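PDB 1X3L: glycerate 2-kinase from Pyrococcus horikoshii, which catalyses the ATP-dependent, magnesium-supported phosphorylation of D-glycerate to 2-phosphoglycerate and also accepts other nucleotides or pyrophosphate as phosphate donor. Local coordinates for residues 24-29 and 264-269; 269-274 and 423-428. All blocks are in the same frame, centred on the assembly; numbering follows the deposited sequence.

In the fold
Contacts 1 and 2 lie one after the other where the two lobes of the kinase join, their centres 9 Å apart. Both are small and buried, and neither has a direct hydrogen bond between its segments. They share S269 and helix 268-281: contact 1 sets helix 23-30 against the end of strand 260-266, at the edge of the six-stranded parallel sheet, whereas contact 2 sets the first turns of helix 268-281 against the entry to strand 427-435 of the mixed sheet. Methyl packing and a bridging water mark contact 1; contact 2 pairs an isoleucine and a valine with serine and cysteine. N268 connects them, its ND2 probably donating to the V425 and S427 carbonyls.

Contact 1. Residues 24-29 and 264-269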
ATOM      1  N   TYR A  24       6.364  10.892  -3.813  1.00 29.73           N
ATOM      2  CA  TYR A  24       6.594  12.173  -4.467  1.00 31.69           C
ATOM      3  C   TYR A  24       6.314  12.079  -5.975  1.00 32.66           C
ATOM      4  O   TYR A  24       5.517  12.850  -6.514  1.00 31.68           O
ATOM      5  CB  TYR A  24       8.037  12.633  -4.230  1.00 32.44           C
ATOM      6  CG  TYR A  24       8.350  13.980  -4.829  1.00 35.51           C
ATOM      7  CD1 TYR A  24       7.965  15.161  -4.190  1.00 35.97           C
ATOM      8  CD2 TYR A  24       9.003  14.078  -6.059  1.00 37.21           C
ATOM      9  CE1 TYR A  24       8.219  16.405  -4.760  1.00 36.73           C
ATOM     10  CE2 TYR A  24       9.260  15.315  -6.638  1.00 39.11           C
ATOM     11  CZ  TYR A  24       8.864  16.474  -5.982  1.00 39.46           C
ATOM     12  OH  TYR A  24       9.104  17.695  -6.561  1.00 39.41           O
ATOM     13  N   ARG A  25       6.965  11.136  -6.653  1.00 32.61           N
ATOM     14  CA  ARG A  25       6.767  10.962  -8.091  1.00 34.08           C
ATOM     15  C   ARG A  25       5.327  10.595  -8.436  1.00 33.13           C
ATOM     16  O   ARG A  25       4.780  11.081  -9.422  1.00 32.78           O
ATOM     17  CB  ARG A  25       7.688   9.867  -8.637  1.00 36.44           C
ATOM     18  CG  ARG A  25       9.173  10.183  -8.572  1.00 42.94           C
ATOM     19  CD  ARG A  25       9.992   8.946  -8.931  1.00 45.56           C
ATOM     20  NE  ARG A  25      11.429   9.159  -8.775  1.00 48.81           N
ATOM     21  CZ  ARG A  25      12.220   9.644  -9.726  1.00 51.16           C
ATOM     22  NH1 ARG A  25      11.714   9.966 -10.910  1.00 52.19           N
ATOM     23  NH2 ARG A  25      13.516   9.806  -9.491  1.00 51.40           N
ATOM     24  N   ALA A  26       4.720   9.727  -7.630  1.00 32.22           N
ATOM     25  CA  ALA A  26       3.346   9.300  -7.882  1.00 31.14           C
ATOM     26  C   ALA A  26       2.392  10.491  -7.937  1.00 31.87           C
ATOM     27  O   ALA A  26       1.498  10.539  -8.788  1.00 30.82           O
ATOM     28  CB  ALA A  26       2.892   8.312  -6.811  1.00 31.06           C
ATOM     29  N   VAL A  27       2.578  11.452  -7.032  1.00 31.20           N
ATOM     30  CA  VAL A  27       1.717  12.630  -7.020  1.00 31.14           C
ATOM     31  C   VAL A  27       1.898  13.437  -8.301  1.00 32.66           C
ATOM     32  O   VAL A  27       0.918  13.856  -8.916  1.00 32.91           O
ATOM     33  CB  VAL A  27       2.003  13.548  -5.802  1.00 31.17           C
ATOM     34  CG1 VAL A  27       1.235  14.866  -5.949  1.00 29.65           C
ATOM     35  CG2 VAL A  27       1.594  12.844  -4.510  1.00 27.20           C
ATOM     36  N   LEU A  28       3.146  13.652  -8.709  1.00 33.98           N
ATOM     37  CA  LEU A  28       3.407  14.418  -9.926  1.00 35.33           C
ATOM     38  C   LEU A  28       2.914  13.696 -11.180  1.00 36.17           C
ATOM     39  O   LEU A  28       2.474  14.340 -12.131  1.00 35.07           O
ATOM     40  CB  LEU A  28       4.904  14.747 -10.047  1.00 36.57           C
ATOM     41  CG  LEU A  28       5.446  15.617  -8.900  1.00 38.33           C
ATOM     42  CD1 LEU A  28       6.871  16.061  -9.207  1.00 37.63           C
ATOM     43  CD2 LEU A  28       4.540  16.837  -8.705  1.00 39.16           C
ATOM     44  N   ASN A  29       2.982  12.363 -11.188  1.00 37.02           N
ATOM     45  CA  ASN A  29       2.500  11.604 -12.342  1.00 36.61           C
ATOM     46  C   ASN A  29       0.987  11.759 -12.471  1.00 36.75           C
ATOM     47  O   ASN A  29       0.446  11.804 -13.577  1.00 37.20           O
ATOM     48  CB  ASN A  29       2.801  10.103 -12.209  1.00 37.15           C
ATOM     49  CG  ASN A  29       4.280   9.782 -12.314  1.00 38.21           C
ATOM     50  OD1 ASN A  29       5.027  10.453 -13.026  1.00 40.56           O
ATOM     51  ND2 ASN A  29       4.705   8.730 -11.622  1.00 36.12           N
ATOM     52  N   LEU A 264      -6.657   6.888  -6.593  1.00 29.29           N
ATOM     53  CA  LEU A 264      -5.641   5.966  -6.111  1.00 30.53           C
ATOM     54  C   LEU A 264      -4.472   6.267  -7.051  1.00 29.19           C
ATOM     55  O   LEU A 264      -4.563   6.011  -8.255  1.00 28.60           O
ATOM     56  CB  LEU A 264      -6.127   4.517  -6.263  1.00 30.70           C
ATOM     57  CG  LEU A 264      -5.199   3.391  -5.785  1.00 32.47           C
ATOM     58  CD1 LEU A 264      -4.822   3.596  -4.323  1.00 29.21           C
ATOM     59  CD2 LEU A 264      -5.900   2.044  -5.977  1.00 32.17           C
ATOM     60  N   ILE A 265      -3.388   6.822  -6.515  1.00 27.12           N
ATOM     61  CA  ILE A 265      -2.253   7.201  -7.358  1.00 25.83           C
ATOM     62  C   ILE A 265      -0.990   6.347  -7.274  1.00 26.51           C
ATOM     63  O   ILE A 265      -0.028   6.574  -8.008  1.00 25.61           O
ATOM     64  CB  ILE A 265      -1.867   8.671  -7.106  1.00 28.00           C
ATOM     65  CG1 ILE A 265      -1.265   8.823  -5.704  1.00 27.97           C
ATOM     66  CG2 ILE A 265      -3.108   9.552  -7.240  1.00 24.65           C
ATOM     67  CD1 ILE A 265      -0.593  10.157  -5.466  1.00 28.98           C
ATOM     68  N   ALA A 266      -0.979   5.375  -6.374  1.00 26.78           N
ATOM     69  CA  ALA A 266       0.170   4.483  -6.249  1.00 25.96           C
ATOM     70  C   ALA A 266      -0.404   3.189  -5.718  1.00 26.10           C
ATOM     71  O   ALA A 266      -1.150   3.193  -4.737  1.00 26.95           O
ATOM     72  CB  ALA A 266       1.210   5.058  -5.280  1.00 25.51           C
ATOM     73  N   SER A 267      -0.072   2.088  -6.379  1.00 25.73           N
ATOM     74  CA  SER A 267      -0.590   0.782  -5.989  1.00 26.19           C
ATOM     75  C   SER A 267       0.197  -0.284  -6.725  1.00 26.52           C
ATOM     76  O   SER A 267       0.982   0.017  -7.619  1.00 26.57           O
ATOM     77  CB  SER A 267      -2.057   0.660  -6.394  1.00 26.49           C
ATOM     78  OG  SER A 267      -2.175   0.655  -7.813  1.00 24.77           O
ATOM     79  N   ASN A 268      -0.028  -1.535  -6.355  1.00 27.20           N
ATOM     80  CA  ASN A 268       0.669  -2.631  -6.999  1.00 27.59           C
ATOM     81  C   ASN A 268       0.340  -2.629  -8.496  1.00 27.57           C
ATOM     82  O   ASN A 268       1.228  -2.780  -9.333  1.00 27.54           O
ATOM     83  CB  ASN A 268       0.259  -3.950  -6.343  1.00 27.84           C
ATOM     84  CG  ASN A 268       1.114  -5.104  -6.792  1.00 29.72           C
ATOM     85  OD1 ASN A 268       0.924  -5.638  -7.880  1.00 29.37           O
ATOM     86  ND2 ASN A 268       2.079  -5.485  -5.962  1.00 28.71           N
ATOM     87  N   SER A 269      -0.936  -2.438  -8.826  1.00 27.32           N
ATOM     88  CA  SER A 269      -1.379  -2.408 -10.219  1.00 27.56           C
ATOM     89  C   SER A 269      -0.696  -1.293 -11.020  1.00 27.01           C
ATOM     90  O   SER A 269      -0.272  -1.502 -12.163  1.00 24.64           O
ATOM     91  CB  SER A 269      -2.896  -2.220 -10.289  1.00 28.25           C
ATOM     92  OG  SER A 269      -3.321  -2.097 -11.639  1.00 29.52           O
TER
HETATM   93  O   HOH W   1       0.552   8.143  -9.824  1.00 28.40           O
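I265 reaches V27 by placing CG1 between its own backbone N and carbonyl carbon (chi1 69°) and then extending the chain, which carries CD1 to the helix. V27, although its CB points away from the strand, holds CG1 anti to the backbone N (chi1 171°) and leaves CG2 beside that nitrogen, where it meets I265 CD1 at 3.6 Å. The two branched side chains approach at a slant, and the same I265 methyl lies 3.7 Å from V27 CA, close against the helix backbone. One residue earlier, A26 aims its methyl at the strand: its CB is 4.0 Å from A266 CB and 3.6 Å from the carbonyl oxygen I265 O. The small alanines let the backbones come close, with A26 and A266 CA atoms 6.0 Å apart, while helix 24-29 and strand 264-266 run at 133° to each other. L192 of the neighbouring strand 188-194 touches both V27 and I265, and A66 of helix 60-70 also packs on V27, so helix 23-30 packs against both elements. No hydrogen bond joins the segments directly. Instead one water donates to A26 O at 2.8 Å and to I265 O at a short 2.5 Å, a length that is doubtful. Two carbonyl acceptors have no donor between them, so the water supplies the hydrogens, and the direct hold is methyl packing.

Contact 2. Residues 269-274 and 423-428; sequences SISCEA and TNVNSI
Helix 268-281 packs on the start of strand 427-435 through S271 and C272 on one side and V425 and I428 on the other. The side chain of I428 points to the helix. Its CG1 is anti to the carbonyl carbon (chi1 -58°) and the chain is extended beyond it, carrying CD1 to S271 CB at 3.7 Å. The same methyl lies 4.1 Å from C272 SG, so it packs against two successive residues of the helix. An Asx turn shapes the chain around V425: N424 OD1 accepts from N426 N at 3.1 Å, with the donor 36° out of the carbonyl plane. Within the turn, V425 directs CG2 to the hydroxyl of S271, 3.8 Å from OG, a packing contact. The polar partner of that hydroxyl is elsewhere: S271 OG is hydrogen-bonded to A17 O, which satisfies a buried group beside the two aliphatic side chains. V425 is also about 12 Å, side chain to side chain, from K58, a substrate-binding residue by similarity. Within the fold, V325 of strand 322-328 touches both C272 and I428, and I275 of the helix packs on I428 as well. Helix 268-281 is thereby seated on the mixed sheet, where strand 427-435 runs between strands 322-328 and 359-366.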
ATOM      1  N   SER A 269      -0.936  -2.438  -8.826  1.00 27.32           N
ATOM      2  CA  SER A 269      -1.379  -2.408 -10.219  1.00 27.56           C
ATOM      3  C   SER A 269      -0.696  -1.293 -11.020  1.00 27.01           C
ATOM      4  O   SER A 269      -0.272  -1.502 -12.163  1.00 24.64           O
ATOM      5  CB  SER A 269      -2.896  -2.220 -10.289  1.00 28.25           C
ATOM      6  OG  SER A 269      -3.321  -2.097 -11.639  1.00 29.52           O
ATOM      7  N   ILE A 270      -0.593  -0.111 -10.423  1.00 26.14           N
ATOM      8  CA  ILE A 270       0.047   1.009 -11.104  1.00 26.56           C
ATOM      9  C   ILE A 270       1.523   0.704 -11.346  1.00 27.12           C
ATOM     10  O   ILE A 270       2.083   1.080 -12.381  1.00 28.07           O
ATOM     11  CB  ILE A 270      -0.137   2.324 -10.296  1.00 26.93           C
ATOM     12  CG1 ILE A 270      -1.581   2.820 -10.471  1.00 25.44           C
ATOM     13  CG2 ILE A 270       0.842   3.390 -10.767  1.00 24.74           C
ATOM     14  CD1 ILE A 270      -1.947   3.978  -9.572  1.00 24.41           C
ATOM     15  N   SER A 271       2.152   0.000 -10.408  1.00 25.50           N
ATOM     16  CA  SER A 271       3.555  -0.355 -10.586  1.00 26.43           C
ATOM     17  C   SER A 271       3.695  -1.452 -11.645  1.00 23.46           C
ATOM     18  O   SER A 271       4.649  -1.449 -12.423  1.00 26.43           O
ATOM     19  CB  SER A 271       4.184  -0.797  -9.256  1.00 24.29           C
ATOM     20  OG  SER A 271       4.445   0.327  -8.424  1.00 24.56           O
ATOM     21  N   CYS A 272       2.741  -2.379 -11.687  1.00 23.58           N
ATOM     22  CA  CYS A 272       2.780  -3.452 -12.682  1.00 22.95           C
ATOM     23  C   CYS A 272       2.589  -2.870 -14.086  1.00 24.29           C
ATOM     24  O   CYS A 272       3.174  -3.352 -15.057  1.00 25.22           O
ATOM     25  CB  CYS A 272       1.684  -4.488 -12.402  1.00 25.06           C
ATOM     26  SG  CYS A 272       1.985  -5.537 -10.934  1.00 25.54           S
ATOM     27  N   GLU A 273       1.770  -1.827 -14.185  1.00 24.20           N
ATOM     28  CA  GLU A 273       1.519  -1.194 -15.470  1.00 25.67           C
ATOM     29  C   GLU A 273       2.775  -0.448 -15.916  1.00 25.59           C
ATOM     30  O   GLU A 273       3.102  -0.426 -17.105  1.00 24.65           O
ATOM     31  CB  GLU A 273       0.315  -0.249 -15.366  1.00 24.25           C
ATOM     32  CG  GLU A 273      -0.971  -0.989 -15.003  1.00 25.70           C
ATOM     33  CD  GLU A 273      -2.159  -0.066 -14.769  1.00 29.95           C
ATOM     34  OE1 GLU A 273      -1.947   1.113 -14.414  1.00 31.14           O
ATOM     35  OE2 GLU A 273      -3.310  -0.530 -14.919  1.00 32.30           O
ATOM     36  N   ALA A 274       3.485   0.143 -14.958  1.00 24.22           N
ATOM     37  CA  ALA A 274       4.720   0.853 -15.268  1.00 24.39           C
ATOM     38  C   ALA A 274       5.728  -0.145 -15.835  1.00 23.78           C
ATOM     39  O   ALA A 274       6.502   0.187 -16.734  1.00 26.12           O
ATOM     40  CB  ALA A 274       5.284   1.518 -14.012  1.00 25.19           C
ATOM     41  N   THR A 423       8.580   3.598   0.052  1.00 35.04           N
ATOM     42  CA  THR A 423       7.192   3.303  -0.291  1.00 32.70           C
ATOM     43  C   THR A 423       6.810   1.854  -0.006  1.00 31.85           C
ATOM     44  O   THR A 423       7.612   1.082   0.531  1.00 31.45           O
ATOM     45  CB  THR A 423       6.912   3.612  -1.777  1.00 32.82           C
ATOM     46  OG1 THR A 423       5.517   3.411  -2.047  1.00 33.74           O
ATOM     47  CG2 THR A 423       7.753   2.713  -2.683  1.00 31.44           C
ATOM     48  N   ASN A 424       5.580   1.494  -0.355  1.00 30.16           N
ATOM     49  CA  ASN A 424       5.097   0.137  -0.145  1.00 29.85           C
ATOM     50  C   ASN A 424       3.788  -0.154  -0.862  1.00 30.15           C
ATOM     51  O   ASN A 424       2.720   0.300  -0.447  1.00 28.49           O
ATOM     52  CB  ASN A 424       4.931  -0.148   1.355  1.00 32.81           C
ATOM     53  CG  ASN A 424       4.353  -1.530   1.630  1.00 34.25           C
ATOM     54  OD1 ASN A 424       4.466  -2.441   0.811  1.00 31.76           O
ATOM     55  ND2 ASN A 424       3.741  -1.692   2.798  1.00 35.01           N
ATOM     56  N   VAL A 425       3.882  -0.903  -1.956  1.00 28.51           N
ATOM     57  CA  VAL A 425       2.700  -1.300  -2.707  1.00 28.17           C
ATOM     58  C   VAL A 425       2.769  -2.813  -2.875  1.00 27.62           C
ATOM     59  O   VAL A 425       2.296  -3.371  -3.861  1.00 26.53           O
ATOM     60  CB  VAL A 425       2.618  -0.602  -4.087  1.00 27.92           C
ATOM     61  CG1 VAL A 425       2.421   0.900  -3.884  1.00 28.28           C
ATOM     62  CG2 VAL A 425       3.867  -0.873  -4.898  1.00 25.14           C
ATOM     63  N   ASN A 426       3.377  -3.455  -1.882  1.00 26.78           N
ATOM     64  CA  ASN A 426       3.554  -4.908  -1.778  1.00 26.78           C
ATOM     65  C   ASN A 426       4.527  -5.474  -2.830  1.00 27.37           C
ATOM     66  O   ASN A 426       5.443  -4.806  -3.291  1.00 27.86           O
ATOM     67  CB  ASN A 426       2.183  -5.568  -1.930  1.00 27.97           C
ATOM     68  CG  ASN A 426       1.361  -5.306  -0.694  1.00 32.35           C
ATOM     69  OD1 ASN A 426       1.837  -5.401   0.434  1.00 31.79           O
ATOM     70  ND2 ASN A 426       0.083  -4.963  -0.924  1.00 31.51           N
ATOM     71  N   SER A 427       4.355  -6.741  -3.198  1.00 26.99           N
ATOM     72  CA  SER A 427       5.323  -7.395  -4.075  1.00 27.29           C
ATOM     73  C   SER A 427       4.960  -7.639  -5.527  1.00 27.04           C
ATOM     74  O   SER A 427       3.788  -7.714  -5.894  1.00 26.36           O
ATOM     75  CB  SER A 427       5.744  -8.726  -3.452  1.00 24.41           C
ATOM     76  OG  SER A 427       6.307  -8.525  -2.168  1.00 27.79           O
ATOM     77  N   ILE A 428       6.001  -7.791  -6.342  1.00 26.30           N
ATOM     78  CA  ILE A 428       5.841  -8.048  -7.763  1.00 25.04           C
ATOM     79  C   ILE A 428       6.851  -9.074  -8.246  1.00 25.88           C
ATOM     80  O   ILE A 428       8.014  -9.069  -7.821  1.00 25.30           O
ATOM     81  CB  ILE A 428       6.051  -6.773  -8.600  1.00 26.81           C
ATOM     82  CG1 ILE A 428       5.062  -5.693  -8.167  1.00 25.43           C
ATOM     83  CG2 ILE A 428       5.903  -7.101 -10.087  1.00 25.36           C
ATOM     84  CD1 ILE A 428       5.316  -4.329  -8.801  1.00 25.92           C
TER